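Local coordinates for thiosulfate sulfurtransferase (Pseudomonas aeruginosa, PDB 1YT8), which probably transfers sulfur from thiosulfate to cyanide, as rhodanese-family enzymes do, and carries four rhodanese-like repeats in a single chain, at residues 24-29 with 38-43; 30-35 with 110-115; 189-194 with 204-209; 382-387 with 432-437; 407-412 with 463-468. All blocks are in the same frame, centred on the assembly; numbering follows the deposited sequence.

Contact 1 (24-29 with 38-43); sequences LALLDV and AHPLFA
The carboxylate of Asp-28 and the imidazole of His-39 stand with their planes 77° apart and meet without bonding, Asp-28 OD2 lying 4.0 Å from His-39 CB. Phe-35 stacks on the imidazole, whose edge is used twice: NE2 donates to Asp-111 O, and ND1 reaches Pro-40 O at 2.8 Å with that oxygen nearly in the ring plane. Pro-40 O is gripped from the opposite face of its carbonyl plane by Ala-43 N, the bond that closes a type I turn. Asp-28 OD2 has its salt bridge with Arg-30. On one face of the Phe-42 ring lies Leu-41 CG.

The apolar half centres on Leu-26. With CG anti to the backbone N (chi1 177°), its CD2 touches both Pro-40 CB and Ala-43 CB, each at 3.9 Å. Ala-43 CA also makes a C-H...O contact of 3.3 Å with Leu-26 O, while a water accepts from Leu-26 N (2.9 Å) and donates to Phe-42 O (2.8 Å).

Strand 25-28 runs between strands 66-69 and 44-45 of a parallel sheet. Tyr-69 of the former packs on Leu-26, Pro-40 and Ala-43, and helix 114-127 covers the loop through His-39, Leu-41 and Phe-42.

Contact 2 (30-35 with 110-115); sequences REEDPF and RDVNVP
Phe-35 and Val-112 form the apolar part of this small buried contact. The Phe-35 ring is met at its edge, close to its plane, by the methyl Val-112 CG1, which lies 4.1 Å from CE2, and the two side chains cross at about a right angle. A chi1 of 162°, which sets CG beside the carbonyl carbon, swings the ring off the short helix 32-35 toward the other segment. Glu-32 adds a looser touch, OE2 standing 4.3 Å from the same Val-112 methyl.

Polar groups surround this centre without bridging the two segments. The carboxylate of Glu-32 is engaged at both oxygens, OE2 in a salt bridge with Arg-492 and OE1 as acceptor for Tyr-490 N. Asp-111 folds back on its own chain: OD1 takes the Val-112 N-H at 2.7 Å on its anti side, 27° out of the carboxylate plane, a bond that spans the bend at Asp-111, and also forms a salt bridge with Lys-117 NZ. Asp-111 O sits 4.2 Å from Phe-35 CE2.

Among backbone bonds, Phe-35 N to Glu-31 O (3.2 Å) makes the first turn of the helix. The whole is characteristic of a rhodanese-like unit, where a short helix follows the second strand of the sheet; here the lead-in to helix 114-127, on the way to the next sheet, packs against it.

Contact 3 (189-194 with 204-209); sequences VIVNCA and QSLLNA. With SO3 (sulfite ion), chain B.
Val-189 meets Leu-206 through single methyls, CG1 against CD1 at 3.7 Å, the two side chains at about a right angle. Two residues on, on the same strand face, Val-191 brings CG2 to 4.0 Å from that same Leu-206 CD1, so one leucine branch serves both valines. Val-178 of helix 174-181 packs on Val-189 and Leu-206. Asn-192 ends the strand: its ND2 donates to Cys-193 O at 3.1 Å and to Asp-151 OD2, so the amide nitrogen has two acceptors. Cys-193 SG, set between the backbone N and the carbonyl carbon (chi1 75°), is covalently joined to the sulfite sulfur, SO3 S, at 2.0 Å. Ala-194 N then donates to SO3 O1 (2.8 Å, N-H...O angle 139°), and Gly-195 N and Arg-198 N add backbone bonds to the ion. A beta-alpha-beta unit of strand 188-192, helix 197-208 and strand 215-218 holds a loop and first helical turn whose backbone N-H groups surround a modified cysteine, consistent with the active-site loop of rhodaneses.

Contact 4 (382-387 with 432-437); sequences TTLADW and RYVLTC
Trp-387 and Arg-432 stack flat in a helix-on-sheet contact of the rhodanese alpha/beta fold; the 382-387 part of the helix packs on strand 432-436, axes 11.1 Å apart and directions at 138°. Two parts are tight. In the first, which is apolar, Leu-384 and Val-434 are buried: Val-434 CG2 is wedged between Leu-384 CD1 (3.8 Å) and Trp-387 CZ3 (3.9 Å), and Leu-461 of the adjoining strand also touches Leu-384. The second is the stack itself, guanidinium and indole planes differing by only 5°. Arg-432 CZ stands 3.6 Å from the centroid of the five-membered ring of Trp-387, a cation-pi contact, while CD lies 3.7 Å from the centroid of the six-membered ring as a CH-pi contact. The arginine chain, extended from CG to NE, lays CD and the guanidinium over one indole face. The looser, solvent-linked side is bridged by a water, 3.0 Å from Arg-432 NH2 and 2.8 Å from Trp-387 O. Rotation of the guanidinium is further restrained by a hydrogen bond from Arg-432 NE to Thr-393 OG1.

Contact 5 (407-412 with 463-468); sequences RHIPGA and GGTSAW
Ile-409 against Trp-468 is a buried, apolar contact of loop on helix, joining the turn that leads into strand 413-414 to the start of helix 464-470. The isoleucine lies over one face of the indole. A chi1 of -60° puts CG1 beside the backbone N and leaves CG2 anti to it; CG2 stands 3.7 Å from the centroid of the six-membered ring and only 11° off the normal, a clear CH-pi contact, and CG1 covers the five-membered ring, 3.8 Å from Trp-468 CG. Pro-410 extends the patch, with CD 4.1 Å from Trp-468 CZ2. Trp-468 NE1 donates to Pro-474 O, which pins the rotation of the ring.

Beside this patch a water links Ile-409 N (2.8 Å) to Thr-465 OG1 (3.0 Å), and that hydroxyl is also hydrogen-bonded to Thr-436 OG1. The loop is stiffened from within. Ile-409 O is held on opposite faces of its plane by Ala-412 N, closing a type II turn at 3.0 Å, and by His-408 ND1, 3.1 Å away along a nearly straight N-H...O line of 177°. Gly-411 occupies the third position of that turn with positive phi, a conformation that calls for glycine.

The run His-Ile-Pro-Gly-Ala, following Tyr-404 whose ring stacks on His-408, fits the rhodanese signature of a tyrosine or phenylalanine, then histidine and Pro-Gly-Ala, just ahead of the third strand of the fold.

The five contacts fall in or beside three of the four rhodanese-like units, whose sheets share the strand order 1-5-4-2-3. Contacts 1 and 2 are neighbours, centres about 9 Å apart, and interlock through a hydrogen bond from Arg-30 NH2 to Ala-38 O (2.9 Å). Contacts 4 and 5 are equally close and join where Thr-465 N donates to Cys-437 O, also at 2.9 Å. Contacts 1 and 5 repeat one theme, a histidine-led turn ahead of a third strand. The sulfite belongs to contact 3, whose nearest atoms lie about 11 Å from those of contact 2; its centre is about 51 Å from that of contact 4, across the middle of the chain.

Contact 1 (24-29 with 38-43)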
# COMPACT_ATOMS: atom_id res chain seq x y z
N LEU A 24 12.61 -2.49 -13.67
CA LEU A 24 11.62 -3.41 -14.22
C LEU A 24 10.35 -3.34 -13.39
O LEU A 24 10.37 -2.97 -12.21
CB LEU A 24 12.16 -4.85 -14.21
CG LEU A 24 12.41 -5.53 -12.86
CD1 LEU A 24 11.12 -6.13 -12.31
CD2 LEU A 24 13.44 -6.64 -13.04
N ALA A 25 9.24 -3.68 -14.02
CA ALA A 25 7.95 -3.70 -13.34
C ALA A 25 7.34 -5.06 -13.64
O ALA A 25 6.98 -5.35 -14.78
CB ALA A 25 7.05 -2.58 -13.86
N LEU A 26 7.26 -5.91 -12.62
CA LEU A 26 6.67 -7.25 -12.74
C LEU A 26 5.29 -7.12 -12.13
O LEU A 26 5.14 -7.06 -10.91
CB LEU A 26 7.51 -8.26 -11.96
CG LEU A 26 7.01 -9.71 -11.91
CD1 LEU A 26 6.91 -10.26 -13.33
CD2 LEU A 26 7.97 -10.55 -11.08
N LEU A 27 4.27 -7.08 -12.98
CA LEU A 27 2.90 -6.88 -12.51
C LEU A 27 1.98 -8.09 -12.55
O LEU A 27 1.77 -8.70 -13.60
CB LEU A 27 2.26 -5.74 -13.31
CG LEU A 27 3.01 -4.41 -13.39
CD1 LEU A 27 2.26 -3.45 -14.30
CD2 LEU A 27 3.17 -3.83 -11.99
N ASP A 28 1.41 -8.42 -11.40
CA ASP A 28 0.46 -9.52 -11.28
C ASP A 28 -0.87 -8.81 -11.51
O ASP A 28 -1.29 -7.98 -10.70
CB ASP A 28 0.50 -10.10 -9.86
CG ASP A 28 -0.34 -11.37 -9.72
OD1 ASP A 28 -1.42 -11.46 -10.34
OD2 ASP A 28 0.08 -12.27 -8.97
N VAL A 29 -1.54 -9.12 -12.62
CA VAL A 29 -2.80 -8.45 -12.92
C VAL A 29 -4.07 -9.13 -12.40
O VAL A 29 -5.18 -8.69 -12.71
CB VAL A 29 -2.95 -8.21 -14.45
CG1 VAL A 29 -1.85 -7.26 -14.91
CG2 VAL A 29 -2.87 -9.53 -15.21
N ALA A 38 -0.01 -16.57 -3.92
CA ALA A 38 1.29 -16.92 -4.48
C ALA A 38 1.77 -15.91 -5.53
O ALA A 38 1.07 -15.62 -6.50
CB ALA A 38 1.24 -18.32 -5.09
N HIS A 39 2.98 -15.39 -5.34
CA HIS A 39 3.55 -14.44 -6.28
C HIS A 39 5.04 -14.26 -6.04
O HIS A 39 5.53 -14.51 -4.94
CB HIS A 39 2.84 -13.08 -6.16
CG HIS A 39 2.99 -12.42 -4.82
ND1 HIS A 39 4.13 -11.74 -4.46
CD2 HIS A 39 2.14 -12.32 -3.77
CE1 HIS A 39 3.98 -11.24 -3.24
NE2 HIS A 39 2.78 -11.58 -2.81
N PRO A 40 5.78 -13.86 -7.09
CA PRO A 40 7.23 -13.66 -6.94
C PRO A 40 7.47 -12.54 -5.94
O PRO A 40 6.64 -11.64 -5.79
CB PRO A 40 7.67 -13.29 -8.35
CG PRO A 40 6.70 -14.05 -9.21
CD PRO A 40 5.39 -13.80 -8.50
N LEU A 41 8.62 -12.59 -5.26
CA LEU A 41 8.96 -11.58 -4.26
C LEU A 41 8.75 -10.13 -4.65
O LEU A 41 8.15 -9.35 -3.90
CB LEU A 41 10.42 -11.78 -3.82
CG LEU A 41 10.96 -10.81 -2.77
CD1 LEU A 41 10.05 -10.82 -1.54
CD2 LEU A 41 12.38 -11.23 -2.39
N PHE A 42 9.23 -9.75 -5.83
CA PHE A 42 9.11 -8.36 -6.28
C PHE A 42 7.98 -8.06 -7.25
O PHE A 42 7.96 -7.00 -7.89
CB PHE A 42 10.46 -7.89 -6.82
CG PHE A 42 11.51 -7.76 -5.75
CD1 PHE A 42 11.39 -6.78 -4.77
CD2 PHE A 42 12.56 -8.68 -5.67
CE1 PHE A 42 12.29 -6.72 -3.70
CE2 PHE A 42 13.47 -8.62 -4.61
CZ PHE A 42 13.33 -7.64 -3.62
N ALA A 43 7.04 -8.99 -7.35
CA ALA A 43 5.89 -8.78 -8.22
C ALA A 43 4.96 -7.81 -7.50
O ALA A 43 4.64 -7.99 -6.32
CB ALA A 43 5.17 -10.11 -8.47
O HOH W 1 8.10 -5.09 -9.97

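Contact 2 (30-35 with 110-115)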
# COMPACT_ATOMS: atom_id res chain seq x y z
N ARG A 30 -3.92 -10.19 -11.62
CA ARG A 30 -5.07 -10.87 -11.04
C ARG A 30 -5.59 -9.99 -9.90
O ARG A 30 -4.96 -8.99 -9.55
CB ARG A 30 -4.67 -12.23 -10.46
CG ARG A 30 -4.18 -13.24 -11.48
CD ARG A 30 -3.69 -14.50 -10.78
NE ARG A 30 -2.45 -14.27 -10.04
CZ ARG A 30 -1.93 -15.12 -9.15
NH1 ARG A 30 -2.56 -16.27 -8.89
NH2 ARG A 30 -0.80 -14.83 -8.53
N GLU A 31 -6.74 -10.35 -9.33
CA GLU A 31 -7.29 -9.61 -8.21
C GLU A 31 -6.37 -9.85 -7.01
O GLU A 31 -5.55 -10.78 -7.02
CB GLU A 31 -8.71 -10.09 -7.88
CG GLU A 31 -9.74 -9.85 -8.99
CD GLU A 31 -9.90 -8.38 -9.33
OE1 GLU A 31 -9.86 -7.53 -8.41
OE2 GLU A 31 -10.08 -8.05 -10.53
N GLU A 32 -6.52 -9.04 -5.96
CA GLU A 32 -5.67 -9.16 -4.79
C GLU A 32 -5.69 -10.50 -4.04
O GLU A 32 -4.64 -10.99 -3.64
CB GLU A 32 -5.94 -8.02 -3.79
CG GLU A 32 -4.87 -7.92 -2.71
CD GLU A 32 -5.11 -6.80 -1.71
OE1 GLU A 32 -6.13 -6.86 -0.99
OE2 GLU A 32 -4.28 -5.88 -1.63
N ASP A 33 -6.87 -11.10 -3.86
CA ASP A 33 -6.89 -12.36 -3.12
C ASP A 33 -6.07 -13.45 -3.81
O ASP A 33 -5.29 -14.14 -3.15
CB ASP A 33 -8.32 -12.84 -2.86
CG ASP A 33 -8.38 -13.89 -1.77
OD1 ASP A 33 -7.80 -13.66 -0.69
OD2 ASP A 33 -8.99 -14.95 -1.99
N PRO A 34 -6.24 -13.65 -5.13
CA PRO A 34 -5.41 -14.71 -5.73
C PRO A 34 -3.92 -14.33 -5.71
O PRO A 34 -3.06 -15.19 -5.56
CB PRO A 34 -5.99 -14.86 -7.14
CG PRO A 34 -6.76 -13.58 -7.37
CD PRO A 34 -7.34 -13.26 -6.02
N PHE A 35 -3.63 -13.04 -5.86
CA PHE A 35 -2.25 -12.55 -5.81
C PHE A 35 -1.65 -12.94 -4.46
O PHE A 35 -0.54 -13.46 -4.38
CB PHE A 35 -2.24 -11.02 -5.93
CG PHE A 35 -0.95 -10.37 -5.49
CD1 PHE A 35 0.19 -10.41 -6.28
CD2 PHE A 35 -0.89 -9.68 -4.28
CE1 PHE A 35 1.38 -9.78 -5.88
CE2 PHE A 35 0.29 -9.04 -3.87
CZ PHE A 35 1.42 -9.09 -4.67
N ARG A 110 3.39 -15.81 -0.31
CA ARG A 110 1.98 -15.51 -0.14
C ARG A 110 1.90 -14.19 0.62
O ARG A 110 2.93 -13.62 0.99
CB ARG A 110 1.24 -16.61 0.63
CG ARG A 110 1.81 -16.92 1.99
CD ARG A 110 0.84 -17.76 2.82
NE ARG A 110 -0.33 -16.98 3.22
CZ ARG A 110 -1.52 -17.02 2.61
NH1 ARG A 110 -1.71 -17.81 1.56
NH2 ARG A 110 -2.51 -16.27 3.06
N ASP A 111 0.68 -13.72 0.85
CA ASP A 111 0.39 -12.47 1.56
C ASP A 111 0.74 -11.24 0.72
O ASP A 111 0.97 -11.35 -0.49
CB ASP A 111 1.13 -12.42 2.90
CG ASP A 111 0.31 -11.74 3.98
OD1 ASP A 111 0.26 -10.49 4.02
OD2 ASP A 111 -0.32 -12.45 4.80
N VAL A 112 0.75 -10.07 1.35
CA VAL A 112 1.05 -8.82 0.65
C VAL A 112 2.22 -8.05 1.28
O VAL A 112 2.57 -8.28 2.44
CB VAL A 112 -0.19 -7.89 0.62
CG1 VAL A 112 -1.34 -8.59 -0.09
CG2 VAL A 112 -0.61 -7.52 2.05
N ASN A 113 2.80 -7.13 0.51
CA ASN A 113 3.93 -6.30 0.95
C ASN A 113 5.04 -7.19 1.51
O ASN A 113 5.66 -6.88 2.53
CB ASN A 113 3.47 -5.30 2.02
CG ASN A 113 2.20 -4.55 1.63
OD1 ASN A 113 1.25 -4.50 2.41
ND2 ASN A 113 2.18 -3.98 0.43
N VAL A 114 5.30 -8.28 0.80
CA VAL A 114 6.29 -9.26 1.22
C VAL A 114 7.73 -8.75 1.37
O VAL A 114 8.39 -9.06 2.36
CB VAL A 114 6.25 -10.49 0.29
CG1 VAL A 114 7.23 -11.56 0.77
CG2 VAL A 114 4.83 -11.06 0.29
N PRO A 115 8.22 -7.96 0.40
CA PRO A 115 9.60 -7.47 0.57
C PRO A 115 9.75 -6.71 1.89
O PRO A 115 10.71 -6.91 2.64
CB PRO A 115 9.79 -6.57 -0.64
CG PRO A 115 8.96 -7.25 -1.69
CD PRO A 115 7.69 -7.59 -0.92

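Contact 3 (189-194 with 204-209)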
# COMPACT_ATOMS: atom_id res chain seq x y z
N VAL A 189 10.27 2.42 26.38
CA VAL A 189 9.52 2.72 25.17
C VAL A 189 9.27 1.37 24.50
O VAL A 189 10.20 0.63 24.19
CB VAL A 189 10.30 3.65 24.22
CG1 VAL A 189 9.57 3.79 22.88
CG2 VAL A 189 10.44 5.03 24.86
N ILE A 190 7.99 1.06 24.32
CA ILE A 190 7.56 -0.18 23.70
C ILE A 190 6.82 0.16 22.42
O ILE A 190 5.90 0.98 22.43
CB ILE A 190 6.62 -0.95 24.65
CG1 ILE A 190 7.35 -1.27 25.96
CG2 ILE A 190 6.12 -2.23 23.99
CD1 ILE A 190 6.45 -1.80 27.06
N VAL A 191 7.22 -0.45 21.31
CA VAL A 191 6.57 -0.19 20.02
C VAL A 191 5.77 -1.41 19.58
O VAL A 191 6.25 -2.54 19.65
CB VAL A 191 7.62 0.13 18.91
CG1 VAL A 191 6.90 0.51 17.61
CG2 VAL A 191 8.55 1.27 19.35
N ASN A 192 4.53 -1.18 19.13
CA ASN A 192 3.70 -2.29 18.67
C ASN A 192 3.06 -1.97 17.33
O ASN A 192 3.04 -0.83 16.88
CB ASN A 192 2.56 -2.60 19.66
CG ASN A 192 1.36 -1.66 19.49
OD1 ASN A 192 1.30 -0.58 20.08
ND2 ASN A 192 0.40 -2.07 18.66
N CYS A 193 2.56 -3.02 16.69
CA CYS A 193 1.81 -2.90 15.45
C CYS A 193 0.81 -4.03 15.62
O CYS A 193 0.58 -4.47 16.75
CB CYS A 193 2.70 -3.04 14.20
SG CYS A 193 3.27 -4.68 13.74
N ALA A 194 0.20 -4.50 14.54
CA ALA A 194 -0.76 -5.60 14.63
C ALA A 194 -0.05 -6.94 14.71
O ALA A 194 -0.46 -7.84 15.45
CB ALA A 194 -1.70 -5.57 13.43
N GLN A 204 13.87 -0.78 16.10
CA GLN A 204 15.23 -0.65 15.60
C GLN A 204 15.52 0.78 15.15
O GLN A 204 16.66 1.23 15.21
CB GLN A 204 15.49 -1.66 14.46
CG GLN A 204 16.98 -1.84 14.16
CD GLN A 204 17.78 -2.29 15.38
OE1 GLN A 204 18.83 -1.73 15.70
NE2 GLN A 204 17.30 -3.32 16.06
N SER A 205 14.49 1.50 14.70
CA SER A 205 14.68 2.90 14.29
C SER A 205 15.17 3.71 15.48
O SER A 205 16.11 4.51 15.38
CB SER A 205 13.37 3.52 13.79
OG SER A 205 12.95 2.98 12.56
N LEU A 206 14.51 3.51 16.62
CA LEU A 206 14.86 4.22 17.85
C LEU A 206 16.25 3.85 18.34
O LEU A 206 16.98 4.70 18.85
CB LEU A 206 13.81 3.94 18.93
CG LEU A 206 12.41 4.51 18.65
CD1 LEU A 206 11.43 4.02 19.70
CD2 LEU A 206 12.47 6.04 18.63
N LEU A 207 16.62 2.58 18.19
CA LEU A 207 17.94 2.14 18.62
C LEU A 207 19.00 2.73 17.70
O LEU A 207 20.03 3.21 18.16
CB LEU A 207 18.03 0.61 18.60
CG LEU A 207 17.14 -0.08 19.63
CD1 LEU A 207 17.12 -1.58 19.38
CD2 LEU A 207 17.66 0.24 21.02
N ASN A 208 18.74 2.69 16.40
CA ASN A 208 19.68 3.24 15.42
C ASN A 208 19.87 4.74 15.63
O ASN A 208 20.97 5.27 15.44
CB ASN A 208 19.19 2.96 13.99
CG ASN A 208 19.40 1.51 13.57
OD1 ASN A 208 19.93 0.70 14.34
ND2 ASN A 208 18.99 1.18 12.35
N ALA A 209 18.80 5.42 16.03
CA ALA A 209 18.85 6.85 16.30
C ALA A 209 19.50 7.11 17.65
O ALA A 209 19.74 8.26 18.03
CB ALA A 209 17.45 7.44 16.27
S SO3 B . 2.66 -5.10 11.88
O1 SO3 B . 1.27 -4.58 12.00
O2 SO3 B . 2.66 -6.51 11.45
O3 SO3 B . 3.50 -4.26 10.99

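Contact 4 (382-387 with 432-437)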
# COMPACT_ATOMS: atom_id res chain seq x y z
N THR A 382 -31.52 11.18 -10.80
CA THR A 382 -32.98 11.22 -10.79
C THR A 382 -33.57 10.51 -12.01
O THR A 382 -34.65 9.93 -11.93
CB THR A 382 -33.51 12.67 -10.73
OG1 THR A 382 -33.00 13.42 -11.84
CG2 THR A 382 -33.07 13.34 -9.44
N THR A 383 -32.87 10.56 -13.14
CA THR A 383 -33.35 9.89 -14.34
C THR A 383 -33.22 8.39 -14.13
O THR A 383 -34.11 7.62 -14.50
CB THR A 383 -32.52 10.30 -15.57
OG1 THR A 383 -32.65 11.71 -15.78
CG2 THR A 383 -33.01 9.56 -16.82
N LEU A 384 -32.11 7.97 -13.54
CA LEU A 384 -31.89 6.55 -13.28
C LEU A 384 -32.99 6.02 -12.36
O LEU A 384 -33.50 4.93 -12.56
CB LEU A 384 -30.52 6.32 -12.63
CG LEU A 384 -30.28 4.87 -12.18
CD1 LEU A 384 -30.40 3.94 -13.38
CD2 LEU A 384 -28.91 4.74 -11.53
N ALA A 385 -33.34 6.81 -11.35
CA ALA A 385 -34.39 6.41 -10.42
C ALA A 385 -35.67 6.11 -11.19
O ALA A 385 -36.33 5.10 -10.95
CB ALA A 385 -34.63 7.51 -9.38
N ASP A 386 -36.01 6.99 -12.14
CA ASP A 386 -37.20 6.80 -12.96
C ASP A 386 -37.09 5.49 -13.74
O ASP A 386 -38.03 4.69 -13.75
CB ASP A 386 -37.38 7.97 -13.92
CG ASP A 386 -38.01 9.18 -13.26
OD1 ASP A 386 -37.95 10.29 -13.84
OD2 ASP A 386 -38.58 9.03 -12.16
N TRP A 387 -35.95 5.28 -14.40
CA TRP A 387 -35.72 4.06 -15.17
C TRP A 387 -35.96 2.81 -14.33
O TRP A 387 -36.59 1.85 -14.79
CB TRP A 387 -34.29 4.04 -15.70
CG TRP A 387 -34.05 4.88 -16.92
CD1 TRP A 387 -34.81 5.92 -17.37
CD2 TRP A 387 -32.95 4.75 -17.84
NE1 TRP A 387 -34.26 6.45 -18.51
CE2 TRP A 387 -33.12 5.76 -18.82
CE3 TRP A 387 -31.85 3.89 -17.92
CZ2 TRP A 387 -32.22 5.92 -19.88
CZ3 TRP A 387 -30.95 4.06 -18.98
CH2 TRP A 387 -31.14 5.07 -19.94
N ARG A 432 -30.95 -2.12 -21.18
CA ARG A 432 -29.94 -1.08 -21.06
C ARG A 432 -29.15 -1.25 -19.76
O ARG A 432 -29.69 -1.72 -18.75
CB ARG A 432 -30.62 0.29 -21.08
CG ARG A 432 -31.74 0.42 -20.07
CD ARG A 432 -32.68 1.57 -20.40
NE ARG A 432 -33.78 1.66 -19.45
CZ ARG A 432 -34.82 2.50 -19.56
NH1 ARG A 432 -34.89 3.32 -20.60
NH2 ARG A 432 -35.77 2.51 -18.64
N TYR A 433 -27.89 -0.85 -19.79
CA TYR A 433 -27.02 -0.95 -18.63
C TYR A 433 -26.59 0.43 -18.16
O TYR A 433 -26.37 1.34 -18.96
CB TYR A 433 -25.75 -1.73 -18.97
CG TYR A 433 -25.95 -3.20 -19.25
CD1 TYR A 433 -25.86 -4.15 -18.23
CD2 TYR A 433 -26.22 -3.64 -20.54
CE1 TYR A 433 -26.02 -5.50 -18.50
CE2 TYR A 433 -26.38 -4.99 -20.82
CZ TYR A 433 -26.28 -5.92 -19.80
OH TYR A 433 -26.45 -7.25 -20.09
N VAL A 434 -26.47 0.58 -16.84
CA VAL A 434 -26.03 1.83 -16.24
C VAL A 434 -24.89 1.42 -15.31
O VAL A 434 -25.08 0.59 -14.42
CB VAL A 434 -27.14 2.52 -15.43
CG1 VAL A 434 -26.58 3.77 -14.76
CG2 VAL A 434 -28.30 2.89 -16.36
N LEU A 435 -23.71 1.99 -15.53
CA LEU A 435 -22.55 1.64 -14.72
C LEU A 435 -22.26 2.70 -13.65
O LEU A 435 -22.41 3.90 -13.89
CB LEU A 435 -21.32 1.47 -15.62
CG LEU A 435 -21.54 0.74 -16.95
CD1 LEU A 435 -20.19 0.55 -17.63
CD2 LEU A 435 -22.21 -0.61 -16.73
N THR A 436 -21.83 2.25 -12.48
CA THR A 436 -21.52 3.17 -11.40
C THR A 436 -20.36 2.65 -10.54
O THR A 436 -19.89 1.54 -10.71
CB THR A 436 -22.75 3.38 -10.48
OG1 THR A 436 -22.49 4.46 -9.56
CG2 THR A 436 -23.05 2.12 -9.67
N CYS A 437 -19.92 3.52 -9.64
CA CYS A 437 -18.87 3.22 -8.67
C CYS A 437 -18.90 4.44 -7.77
O CYS A 437 -19.79 5.28 -7.90
CB CYS A 437 -17.49 3.03 -9.34
SG CYS A 437 -16.75 4.47 -10.12
O HOH W 2 -36.01 0.07 -16.87

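Contact 5 (407-412 with 463-468)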
# COMPACT_ATOMS: atom_id res chain seq x y z
N ARG A 407 -23.01 0.17 1.26
CA ARG A 407 -24.07 1.00 0.70
C ARG A 407 -24.03 1.00 -0.83
O ARG A 407 -22.96 1.15 -1.42
CB ARG A 407 -23.92 2.43 1.21
CG ARG A 407 -25.05 3.38 0.84
CD ARG A 407 -24.72 4.79 1.31
NE ARG A 407 -23.51 5.28 0.65
CZ ARG A 407 -22.90 6.42 0.95
NH1 ARG A 407 -23.37 7.20 1.91
NH2 ARG A 407 -21.81 6.78 0.27
N HIS A 408 -25.19 0.84 -1.46
CA HIS A 408 -25.25 0.84 -2.91
C HIS A 408 -26.65 1.16 -3.41
O HIS A 408 -27.62 1.13 -2.64
CB HIS A 408 -24.80 -0.52 -3.46
CG HIS A 408 -25.58 -1.68 -2.93
ND1 HIS A 408 -26.85 -1.99 -3.38
CD2 HIS A 408 -25.28 -2.61 -1.99
CE1 HIS A 408 -27.29 -3.06 -2.74
NE2 HIS A 408 -26.36 -3.45 -1.89
N ILE A 409 -26.75 1.50 -4.69
CA ILE A 409 -28.04 1.82 -5.29
C ILE A 409 -28.90 0.56 -5.25
O ILE A 409 -28.44 -0.53 -5.58
CB ILE A 409 -27.83 2.28 -6.75
CG1 ILE A 409 -26.95 3.53 -6.76
CG2 ILE A 409 -29.18 2.55 -7.41
CD1 ILE A 409 -26.52 3.99 -8.15
N PRO A 410 -30.17 0.69 -4.82
CA PRO A 410 -31.07 -0.47 -4.74
C PRO A 410 -31.13 -1.26 -6.05
O PRO A 410 -31.37 -0.68 -7.12
CB PRO A 410 -32.41 0.16 -4.38
CG PRO A 410 -32.01 1.34 -3.56
CD PRO A 410 -30.86 1.91 -4.37
N GLY A 411 -30.92 -2.57 -5.96
CA GLY A 411 -30.96 -3.41 -7.14
C GLY A 411 -29.64 -3.56 -7.89
O GLY A 411 -29.52 -4.42 -8.76
N ALA A 412 -28.66 -2.72 -7.57
CA ALA A 412 -27.37 -2.78 -8.24
C ALA A 412 -26.69 -4.13 -8.04
O ALA A 412 -26.82 -4.76 -6.99
CB ALA A 412 -26.46 -1.67 -7.73
N GLY A 463 -21.59 11.16 -11.85
CA GLY A 463 -21.21 11.36 -10.46
C GLY A 463 -21.20 10.10 -9.61
O GLY A 463 -20.89 10.14 -8.42
N GLY A 464 -21.55 8.97 -10.22
CA GLY A 464 -21.56 7.71 -9.49
C GLY A 464 -22.51 7.62 -8.31
O GLY A 464 -23.41 8.45 -8.15
N THR A 465 -22.30 6.61 -7.48
CA THR A 465 -23.13 6.38 -6.31
C THR A 465 -23.13 7.56 -5.34
O THR A 465 -24.13 7.81 -4.66
CB THR A 465 -22.69 5.09 -5.59
OG1 THR A 465 -22.70 4.00 -6.52
CG2 THR A 465 -23.63 4.77 -4.43
N SER A 466 -22.02 8.28 -5.28
CA SER A 466 -21.93 9.44 -4.39
C SER A 466 -22.96 10.49 -4.78
O SER A 466 -23.57 11.13 -3.92
CB SER A 466 -20.53 10.05 -4.44
OG SER A 466 -19.60 9.22 -3.76
N ALA A 467 -23.16 10.66 -6.09
CA ALA A 467 -24.13 11.62 -6.60
C ALA A 467 -25.54 11.15 -6.24
O ALA A 467 -26.38 11.96 -5.85
CB ALA A 467 -23.98 11.75 -8.11
N TRP A 468 -25.78 9.85 -6.39
CA TRP A 468 -27.08 9.26 -6.08
C TRP A 468 -27.40 9.54 -4.61
O TRP A 468 -28.49 10.01 -4.28
CB TRP A 468 -27.04 7.75 -6.35
CG TRP A 468 -28.27 7.00 -5.93
CD1 TRP A 468 -28.59 6.58 -4.67
CD2 TRP A 468 -29.34 6.57 -6.78
NE1 TRP A 468 -29.79 5.91 -4.68
CE2 TRP A 468 -30.28 5.89 -5.96
CE3 TRP A 468 -29.61 6.69 -8.15
CZ2 TRP A 468 -31.46 5.34 -6.47
CZ3 TRP A 468 -30.79 6.14 -8.65
CH2 TRP A 468 -31.70 5.47 -7.81
O HOH W 3 -24.31 1.55 -6.16